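Geranyltranstransferase (Legionella pneumophila subsp. pneumophila, PDB 3LOM) probably condenses isopentenyl diphosphate with allylic diphosphates to make farnesyl diphosphate, and possibly longer prenyl chains, in a magnesium-dependent reaction. Local coordinates at residues A[218-232]-A[263-277]. Sequence-based numbering, arbitrary orientation.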
ATOM      1  N   TYR A 218       8.566  20.567  16.201  1.00 58.88           N
ATOM      2  CA  TYR A 218       8.508  19.470  17.177  1.00 52.44           C
ATOM      3  C   TYR A 218       8.698  18.121  16.476  1.00 47.79           C
ATOM      4  O   TYR A 218       9.545  17.337  16.881  1.00 43.84           O
ATOM      5  CB  TYR A 218       7.206  19.484  17.994  1.00 52.11           C
ATOM      6  CG  TYR A 218       7.148  18.381  19.037  1.00 57.76           C
ATOM      7  CD1 TYR A 218       7.813  18.510  20.255  1.00 56.51           C
ATOM      8  CD2 TYR A 218       6.443  17.198  18.798  1.00 66.87           C
ATOM      9  CE1 TYR A 218       7.777  17.493  21.209  1.00 59.70           C
ATOM     10  CE2 TYR A 218       6.400  16.174  19.744  1.00 52.14           C
ATOM     11  CZ  TYR A 218       7.066  16.331  20.944  1.00 58.47           C
ATOM     12  OH  TYR A 218       7.026  15.327  21.877  1.00 51.40           O
ATOM     13  N   GLY A 219       7.926  17.896  15.411  1.00 49.75           N
ATOM     14  CA  GLY A 219       8.010  16.689  14.585  1.00 49.40           C
ATOM     15  C   GLY A 219       9.360  16.329  13.981  1.00 58.51           C
ATOM     16  O   GLY A 219       9.763  15.161  14.028  1.00 58.69           O
ATOM     17  N   LYS A 220      10.052  17.316  13.407  1.00 54.43           N
ATOM     18  CA  LYS A 220      11.371  17.089  12.799  1.00 50.53           C
ATOM     19  C   LYS A 220      12.387  16.695  13.848  1.00 51.38           C
ATOM     20  O   LYS A 220      13.149  15.746  13.662  1.00 56.91           O
ATOM     21  CB  LYS A 220      11.870  18.338  12.064  1.00 57.84           C
ATOM     22  CG  LYS A 220      11.291  18.516  10.670  1.00 76.93           C
ATOM     23  CD  LYS A 220      11.425  19.954  10.195  1.00 97.39           C
ATOM     24  CE  LYS A 220      10.462  20.244   9.048  1.00104.98           C
ATOM     25  NZ  LYS A 220      10.268  21.707   8.831  1.00102.36           N
ATOM     26  N   HIS A 221      12.396  17.426  14.955  1.00 44.75           N
ATOM     27  CA  HIS A 221      13.401  17.196  15.976  1.00 52.69           C
ATOM     28  C   HIS A 221      13.128  15.946  16.802  1.00 50.84           C
ATOM     29  O   HIS A 221      14.063  15.303  17.269  1.00 53.81           O
ATOM     30  CB  HIS A 221      13.604  18.447  16.838  1.00 55.47           C
ATOM     31  CG  HIS A 221      14.238  19.580  16.089  1.00 53.62           C
ATOM     32  ND1 HIS A 221      15.598  19.793  16.078  1.00 45.74           N
ATOM     33  CD2 HIS A 221      13.702  20.530  15.287  1.00 52.95           C
ATOM     34  CE1 HIS A 221      15.873  20.835  15.315  1.00 45.13           C
ATOM     35  NE2 HIS A 221      14.740  21.305  14.827  1.00 57.18           N
ATOM     36  N   ILE A 222      11.855  15.583  16.946  1.00 54.51           N
ATOM     37  CA  ILE A 222      11.493  14.372  17.686  1.00 54.93           C
ATOM     38  C   ILE A 222      11.823  13.086  16.894  1.00 53.31           C
ATOM     39  O   ILE A 222      12.359  12.131  17.456  1.00 52.61           O
ATOM     40  CB  ILE A 222      10.032  14.447  18.254  1.00 59.25           C
ATOM     41  CG1 ILE A 222       9.937  13.772  19.622  1.00 63.48           C
ATOM     42  CG2 ILE A 222       8.964  13.968  17.261  1.00 59.44           C
ATOM     43  CD1 ILE A 222      10.330  14.677  20.760  1.00 53.53           C
ATOM     44  N   GLY A 223      11.562  13.106  15.585  1.00 54.72           N
ATOM     45  CA  GLY A 223      11.886  11.993  14.693  1.00 52.91           C
ATOM     46  C   GLY A 223      13.373  11.761  14.512  1.00 54.75           C
ATOM     47  O   GLY A 223      13.821  10.627  14.317  1.00 55.36           O
ATOM     48  N   LEU A 224      14.136  12.847  14.584  1.00 57.54           N
ATOM     49  CA  LEU A 224      15.586  12.796  14.514  1.00 55.90           C
ATOM     50  C   LEU A 224      16.176  12.259  15.815  1.00 50.25           C
ATOM     51  O   LEU A 224      16.992  11.334  15.795  1.00 54.18           O
ATOM     52  CB  LEU A 224      16.132  14.194  14.212  1.00 57.82           C
ATOM     53  CG  LEU A 224      17.628  14.496  14.234  1.00 61.52           C
ATOM     54  CD1 LEU A 224      18.420  13.610  13.273  1.00 61.95           C
ATOM     55  CD2 LEU A 224      17.843  15.965  13.911  1.00 62.66           C
ATOM     56  N   VAL A 225      15.744  12.826  16.937  1.00 46.77           N
ATOM     57  CA  VAL A 225      16.307  12.482  18.250  1.00 51.63           C
ATOM     58  C   VAL A 225      16.022  11.035  18.718  1.00 51.03           C
ATOM     59  O   VAL A 225      16.824  10.464  19.460  1.00 55.55           O
ATOM     60  CB  VAL A 225      15.937  13.548  19.336  1.00 50.09           C
ATOM     61  CG1 VAL A 225      14.540  13.322  19.901  1.00 56.69           C
ATOM     62  CG2 VAL A 225      16.988  13.604  20.435  1.00 49.52           C
ATOM     63  N   PHE A 226      14.909  10.445  18.267  1.00 51.88           N
ATOM     64  CA  PHE A 226      14.598   9.034  18.565  1.00 55.04           C
ATOM     65  C   PHE A 226      15.684   8.118  18.007  1.00 56.37           C
ATOM     66  O   PHE A 226      16.142   7.189  18.678  1.00 57.48           O
ATOM     67  CB  PHE A 226      13.244   8.611  17.983  1.00 49.34           C
ATOM     68  CG  PHE A 226      12.053   9.187  18.699  1.00 57.73           C
ATOM     69  CD1 PHE A 226      12.153   9.671  20.004  1.00 51.06           C
ATOM     70  CD2 PHE A 226      10.813   9.218  18.068  1.00 41.63           C
ATOM     71  CE1 PHE A 226      11.043  10.199  20.651  1.00 62.80           C
ATOM     72  CE2 PHE A 226       9.698   9.739  18.707  1.00 50.56           C
ATOM     73  CZ  PHE A 226       9.810  10.226  20.002  1.00 66.26           C
ATOM     74  N   GLN A 227      16.099   8.418  16.778  1.00 58.88           N
ATOM     75  CA  GLN A 227      17.151   7.684  16.088  1.00 56.54           C
ATOM     76  C   GLN A 227      18.536   7.915  16.688  1.00 57.14           C
ATOM     77  O   GLN A 227      19.373   7.005  16.693  1.00 53.29           O
ATOM     78  CB  GLN A 227      17.145   8.053  14.608  1.00 54.56           C
ATOM     79  CG  GLN A 227      17.827   7.041  13.742  1.00 67.32           C
ATOM     80  CD  GLN A 227      17.200   5.657  13.823  1.00 54.33           C
ATOM     81  OE1 GLN A 227      15.975   5.508  13.802  1.00 68.04           O
ATOM     82  NE2 GLN A 227      18.047   4.637  13.918  1.00 46.20           N
ATOM     83  N   MET A 228      18.772   9.135  17.175  1.00 59.35           N
ATOM     84  CA  MET A 228      19.971   9.447  17.954  1.00 57.98           C
ATOM     85  C   MET A 228      19.998   8.590  19.221  1.00 58.15           C
ATOM     86  O   MET A 228      21.012   7.963  19.530  1.00 56.98           O
ATOM     87  CB  MET A 228      20.025  10.937  18.316  1.00 52.24           C
ATOM     88  CG  MET A 228      20.478  11.859  17.198  1.00 53.71           C
ATOM     89  SD  MET A 228      20.416  13.604  17.663  1.00 46.40           S
ATOM     90  CE  MET A 228      20.925  14.346  16.122  1.00 45.76           C
ATOM     91  N   GLN A 229      18.866   8.556  19.927  1.00 55.08           N
ATOM     92  CA  GLN A 229      18.704   7.744  21.136  1.00 60.46           C
ATOM     93  C   GLN A 229      18.927   6.258  20.886  1.00 58.90           C
ATOM     94  O   GLN A 229      19.634   5.606  21.652  1.00 54.91           O
ATOM     95  CB  GLN A 229      17.333   7.977  21.778  1.00 57.55           C
ATOM     96  CG  GLN A 229      17.248   9.267  22.587  1.00 64.40           C
ATOM     97  CD  GLN A 229      15.868   9.513  23.165  1.00 58.42           C
ATOM     98  OE1 GLN A 229      14.872   9.533  22.444  1.00 51.88           O
ATOM     99  NE2 GLN A 229      15.808   9.714  24.472  1.00 70.85           N
ATOM    100  N   ASP A 230      18.339   5.744  19.804  1.00 64.59           N
ATOM    101  CA  ASP A 230      18.471   4.332  19.423  1.00 63.63           C
ATOM    102  C   ASP A 230      19.920   3.929  19.170  1.00 65.73           C
ATOM    103  O   ASP A 230      20.353   2.876  19.629  1.00 67.52           O
ATOM    104  CB  ASP A 230      17.596   4.005  18.207  1.00 58.52           C
ATOM    105  CG  ASP A 230      16.109   4.030  18.534  1.00 61.23           C
ATOM    106  OD1 ASP A 230      15.285   3.972  17.594  1.00 53.92           O
ATOM    107  OD2 ASP A 230      15.762   4.118  19.732  1.00 60.20           O
ATOM    108  N   ASP A 231      20.664   4.782  18.469  1.00 72.04           N
ATOM    109  CA  ASP A 231      22.094   4.562  18.224  1.00 70.87           C
ATOM    110  C   ASP A 231      22.923   4.699  19.504  1.00 72.10           C
ATOM    111  O   ASP A 231      23.901   3.972  19.697  1.00 71.47           O
ATOM    112  CB  ASP A 231      22.610   5.517  17.143  1.00 68.50           C
ATOM    113  CG  ASP A 231      22.006   5.236  15.771  1.00 72.09           C
ATOM    114  OD1 ASP A 231      21.286   4.225  15.609  1.00 76.17           O
ATOM    115  OD2 ASP A 231      22.263   6.030  14.842  1.00 63.99           O
ATOM    116  N   TYR A 232      22.507   5.621  20.374  1.00 76.74           N
ATOM    117  CA  TYR A 232      23.138   5.840  21.676  1.00 79.39           C
ATOM    118  C   TYR A 232      22.929   4.654  22.611  1.00 81.17           C
ATOM    119  O   TYR A 232      23.845   4.263  23.335  1.00 83.42           O
ATOM    120  CB  TYR A 232      22.594   7.121  22.324  1.00 79.08           C
ATOM    121  CG  TYR A 232      23.153   7.436  23.699  1.00 86.70           C
ATOM    122  CD1 TYR A 232      24.466   7.881  23.858  1.00 88.59           C
ATOM    123  CD2 TYR A 232      22.359   7.308  24.840  1.00 85.71           C
ATOM    124  CE1 TYR A 232      24.979   8.173  25.120  1.00 92.54           C
ATOM    125  CE2 TYR A 232      22.861   7.599  26.104  1.00 86.65           C
ATOM    126  CZ  TYR A 232      24.168   8.032  26.237  1.00 92.48           C
ATOM    127  OH  TYR A 232      24.663   8.322  27.486  1.00 90.00           O
ATOM    128  N   LYS A 263      30.464   9.725  22.716  1.00 77.49           N
ATOM    129  CA  LYS A 263      29.559   9.637  23.863  1.00 80.84           C
ATOM    130  C   LYS A 263      29.010  10.993  24.332  1.00 83.61           C
ATOM    131  O   LYS A 263      27.794  11.188  24.379  1.00 81.45           O
ATOM    132  CB  LYS A 263      30.265   8.916  25.014  1.00 83.18           C
ATOM    133  CG  LYS A 263      29.335   8.321  26.056  1.00 91.67           C
ATOM    134  CD  LYS A 263      30.096   7.418  27.011  1.00 94.97           C
ATOM    135  CE  LYS A 263      29.222   7.017  28.189  1.00105.31           C
ATOM    136  NZ  LYS A 263      29.828   5.893  28.955  1.00111.86           N
ATOM    137  N   GLN A 264      29.910  11.929  24.627  1.00 84.59           N
ATOM    138  CA  GLN A 264      29.542  13.233  25.185  1.00 85.81           C
ATOM    139  C   GLN A 264      28.863  14.116  24.145  1.00 84.44           C
ATOM    140  O   GLN A 264      27.926  14.852  24.465  1.00 86.48           O
ATOM    141  CB  GLN A 264      30.764  13.966  25.770  1.00 86.88           C
ATOM    142  CG  GLN A 264      32.085  13.173  25.853  1.00 93.50           C
ATOM    143  CD  GLN A 264      32.071  11.985  26.823  1.00102.90           C
ATOM    144  OE1 GLN A 264      32.814  11.019  26.632  1.00106.43           O
ATOM    145  NE2 GLN A 264      31.228  12.051  27.856  1.00106.11           N
ATOM    146  N   GLN A 265      29.353  14.034  22.907  1.00 83.84           N
ATOM    147  CA  GLN A 265      28.784  14.771  21.777  1.00 84.19           C
ATOM    148  C   GLN A 265      27.367  14.311  21.482  1.00 81.23           C
ATOM    149  O   GLN A 265      26.476  15.139  21.268  1.00 81.57           O
ATOM    150  CB  GLN A 265      29.635  14.583  20.520  1.00 85.15           C
ATOM    151  CG  GLN A 265      30.932  15.369  20.494  1.00 91.91           C
ATOM    152  CD  GLN A 265      31.790  14.996  19.308  1.00 92.60           C
ATOM    153  OE1 GLN A 265      32.359  13.905  19.258  1.00 96.79           O
ATOM    154  NE2 GLN A 265      31.883  15.898  18.338  1.00 86.05           N
ATOM    155  N   LEU A 266      27.173  12.992  21.469  1.00 72.90           N
ATOM    156  CA  LEU A 266      25.865  12.411  21.206  1.00 77.20           C
ATOM    157  C   LEU A 266      24.888  12.801  22.302  1.00 78.28           C
ATOM    158  O   LEU A 266      23.783  13.241  21.998  1.00 77.82           O
ATOM    159  CB  LEU A 266      25.948  10.887  21.048  1.00 76.45           C
ATOM    160  CG  LEU A 266      24.704  10.093  20.617  1.00 76.25           C
ATOM    161  CD1 LEU A 266      23.841  10.795  19.562  1.00 49.32           C
ATOM    162  CD2 LEU A 266      25.139   8.736  20.115  1.00 69.94           C
ATOM    163  N   GLU A 267      25.325  12.673  23.559  1.00 79.15           N
ATOM    164  CA  GLU A 267      24.550  13.078  24.738  1.00 77.57           C
ATOM    165  C   GLU A 267      24.034  14.510  24.650  1.00 78.72           C
ATOM    166  O   GLU A 267      22.878  14.777  24.984  1.00 77.52           O
ATOM    167  CB  GLU A 267      25.387  12.924  26.008  1.00 79.30           C
ATOM    168  CG  GLU A 267      25.355  11.534  26.621  1.00 77.30           C
ATOM    169  CD  GLU A 267      26.476  11.301  27.625  1.00 83.75           C
ATOM    170  OE1 GLU A 267      27.025  12.289  28.163  1.00 81.09           O
ATOM    171  OE2 GLU A 267      26.807  10.121  27.876  1.00 77.95           O
ATOM    172  N   GLU A 268      24.892  15.421  24.193  1.00 74.45           N
ATOM    173  CA  GLU A 268      24.495  16.813  24.022  1.00 70.27           C
ATOM    174  C   GLU A 268      23.582  16.996  22.814  1.00 66.56           C
ATOM    175  O   GLU A 268      22.628  17.768  22.885  1.00 68.18           O
ATOM    176  CB  GLU A 268      25.714  17.739  23.950  1.00 75.29           C
ATOM    177  CG  GLU A 268      25.388  19.237  24.080  1.00 77.31           C
ATOM    178  CD  GLU A 268      24.835  19.626  25.448  1.00 81.07           C
ATOM    179  OE1 GLU A 268      25.190  18.979  26.455  1.00 79.12           O
ATOM    180  OE2 GLU A 268      24.043  20.589  25.518  1.00 86.00           O
ATOM    181  N   GLU A 269      23.860  16.274  21.726  1.00 62.58           N
ATOM    182  CA  GLU A 269      22.975  16.267  20.552  1.00 59.92           C
ATOM    183  C   GLU A 269      21.556  15.835  20.930  1.00 59.65           C
ATOM    184  O   GLU A 269      20.590  16.484  20.518  1.00 58.32           O
ATOM    185  CB  GLU A 269      23.532  15.381  19.431  1.00 58.13           C
ATOM    186  CG  GLU A 269      24.613  16.036  18.578  1.00 48.31           C
ATOM    187  CD  GLU A 269      24.069  16.788  17.365  1.00 76.11           C
ATOM    188  OE1 GLU A 269      22.840  16.811  17.147  1.00 77.15           O
ATOM    189  OE2 GLU A 269      24.884  17.369  16.617  1.00 78.84           O
ATOM    190  N   ILE A 270      21.448  14.761  21.726  1.00 62.74           N
ATOM    191  CA  ILE A 270      20.176  14.338  22.341  1.00 65.22           C
ATOM    192  C   ILE A 270      19.530  15.511  23.087  1.00 67.25           C
ATOM    193  O   ILE A 270      18.374  15.857  22.832  1.00 68.52           O
ATOM    194  CB  ILE A 270      20.343  13.170  23.376  1.00 65.33           C
ATOM    195  CG1 ILE A 270      21.245  12.037  22.862  1.00 66.47           C
ATOM    196  CG2 ILE A 270      18.982  12.644  23.847  1.00 67.61           C
ATOM    197  CD1 ILE A 270      20.586  10.988  22.011  1.00 56.41           C
ATOM    198  N   ALA A 271      20.300  16.119  23.992  1.00 70.27           N
ATOM    199  CA  ALA A 271      19.809  17.185  24.867  1.00 72.16           C
ATOM    200  C   ALA A 271      19.343  18.418  24.104  1.00 72.28           C
ATOM    201  O   ALA A 271      18.241  18.912  24.355  1.00 73.18           O
ATOM    202  CB  ALA A 271      20.865  17.563  25.903  1.00 70.10           C
ATOM    203  N   VAL A 272      20.168  18.887  23.166  1.00 71.89           N
ATOM    204  CA  VAL A 272      19.866  20.094  22.390  1.00 72.59           C
ATOM    205  C   VAL A 272      18.601  19.901  21.558  1.00 72.01           C
ATOM    206  O   VAL A 272      17.730  20.772  21.551  1.00 76.82           O
ATOM    207  CB  VAL A 272      21.050  20.553  21.475  1.00 73.44           C
ATOM    208  CG1 VAL A 272      20.719  21.865  20.782  1.00 73.41           C
ATOM    209  CG2 VAL A 272      22.325  20.732  22.271  1.00 72.41           C
ATOM    210  N   HIS A 273      18.490  18.753  20.893  1.00 70.31           N
ATOM    211  CA  HIS A 273      17.340  18.487  20.018  1.00 66.70           C
ATOM    212  C   HIS A 273      16.012  18.325  20.766  1.00 66.66           C
ATOM    213  O   HIS A 273      14.965  18.774  20.276  1.00 60.19           O
ATOM    214  CB  HIS A 273      17.616  17.314  19.078  1.00 62.00           C
ATOM    215  CG  HIS A 273      18.453  17.686  17.896  1.00 59.70           C
ATOM    216  ND1 HIS A 273      17.966  18.443  16.852  1.00 45.83           N
ATOM    217  CD2 HIS A 273      19.747  17.425  17.599  1.00 58.49           C
ATOM    218  CE1 HIS A 273      18.924  18.634  15.964  1.00 46.01           C
ATOM    219  NE2 HIS A 273      20.014  18.020  16.389  1.00 60.16           N
ATOM    220  N   TYR A 274      16.068  17.710  21.952  1.00 65.67           N
ATOM    221  CA  TYR A 274      14.908  17.636  22.850  1.00 68.33           C
ATOM    222  C   TYR A 274      14.515  19.002  23.393  1.00 70.56           C
ATOM    223  O   TYR A 274      13.328  19.300  23.507  1.00 70.82           O
ATOM    224  CB  TYR A 274      15.152  16.665  24.012  1.00 64.12           C
ATOM    225  CG  TYR A 274      14.619  15.272  23.762  1.00 69.94           C
ATOM    226  CD1 TYR A 274      13.254  15.049  23.589  1.00 64.10           C
ATOM    227  CD2 TYR A 274      15.478  14.175  23.702  1.00 74.66           C
ATOM    228  CE1 TYR A 274      12.758  13.772  23.354  1.00 64.54           C
ATOM    229  CE2 TYR A 274      14.993  12.895  23.468  1.00 69.04           C
ATOM    230  CZ  TYR A 274      13.631  12.701  23.295  1.00 65.31           C
ATOM    231  OH  TYR A 274      13.144  11.440  23.056  1.00 53.89           O
ATOM    232  N   GLN A 275      15.520  19.820  23.717  1.00 73.62           N
ATOM    233  CA  GLN A 275      15.317  21.183  24.212  1.00 74.02           C
ATOM    234  C   GLN A 275      14.596  22.039  23.172  1.00 71.48           C
ATOM    235  O   GLN A 275      13.662  22.768  23.512  1.00 67.70           O
ATOM    236  CB  GLN A 275      16.661  21.812  24.601  1.00 79.90           C
ATOM    237  CG  GLN A 275      16.581  23.040  25.509  1.00 90.20           C
ATOM    238  CD  GLN A 275      16.494  24.358  24.747  1.00101.03           C
ATOM    239  OE1 GLN A 275      15.890  25.319  25.227  1.00 97.91           O
ATOM    240  NE2 GLN A 275      17.096  24.407  23.558  1.00 93.61           N
ATOM    241  N   ILE A 276      15.027  21.926  21.912  1.00 69.01           N
ATOM    242  CA  ILE A 276      14.389  22.622  20.792  1.00 64.40           C
ATOM    243  C   ILE A 276      12.950  22.127  20.631  1.00 67.06           C
ATOM    244  O   ILE A 276      12.033  22.925  20.393  1.00 65.85           O
ATOM    245  CB  ILE A 276      15.214  22.476  19.459  1.00 64.92           C
ATOM    246  CG1 ILE A 276      16.629  23.071  19.589  1.00 70.86           C
ATOM    247  CG2 ILE A 276      14.488  23.098  18.259  1.00 59.30           C
ATOM    248  CD1 ILE A 276      16.707  24.538  20.042  1.00 96.26           C
ATOM    249  N   ALA A 277      12.758  20.815  20.795  1.00 68.96           N
ATOM    250  CA  ALA A 277      11.426  20.202  20.739  1.00 68.38           C
ATOM    251  C   ALA A 277      10.490  20.716  21.846  1.00 65.03           C
ATOM    252  O   ALA A 277       9.339  21.067  21.562  1.00 58.75           O
ATOM    253  CB  ALA A 277      11.530  18.679  20.764  1.00 67.92           C
TER
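The hydroxyl of Tyr-274 donates a short hydrogen bond to the side-chain amide of Gln-229, OH to OE1 2.6 Å, meeting the oxygen from above the carbonyl plane with a C=O...O angle of 114°. The amide is held from its other end as well, because its NE2 is bonded to the backbone oxygen of Leu-298 on helix 289-303. The phenol is wedged among Ile-222, Val-225, Phe-226 and Gln-229 as a knob in a hole: Val-225 CG1 lies over one ring face, 3.7 Å from the ring centroid, while Phe-226 turns its ring edge to the hydroxyl oxygen. Val-225 can cover that face because its CG1 sits between the backbone N and the carbonyl carbon (chi1 82°).

These contacts join segments 218-232 and 263-277, which run roughly antiparallel with their axes 8.7 Å apart at closest approach, within the mainly helical isoprenoid synthase fold of the FPP/GGPP synthase family. Farther along, His-221 and His-273 meet rim to rim and share a hydrogen bond between their ND1 atoms, 2.8 Å long, which requires one ring to be protonated there and the other to accept. Each imidazole also has a methyl over one face, Ile-276 CG2 almost centrally above His-221 and Leu-224 CD2 toward the rim of His-273; His-273 and Leu-224 also touch Arg-182 of helix 178-201. Met-228, extended beyond CG, carries its CE to 3.6 Å from His-273 CD2.

Ile-270 pushes its CD1 against the backbone between Met-228 and Gln-229, 3.6 Å from Gln-229 N. Near the start of helix 263-279, Tyr-232 CB packs on Leu-266 CD2, and Tyr-232 OH donates to Glu-267 OE2, 2.8 Å away, on the anti side of the carboxylate and 25° out of its plane.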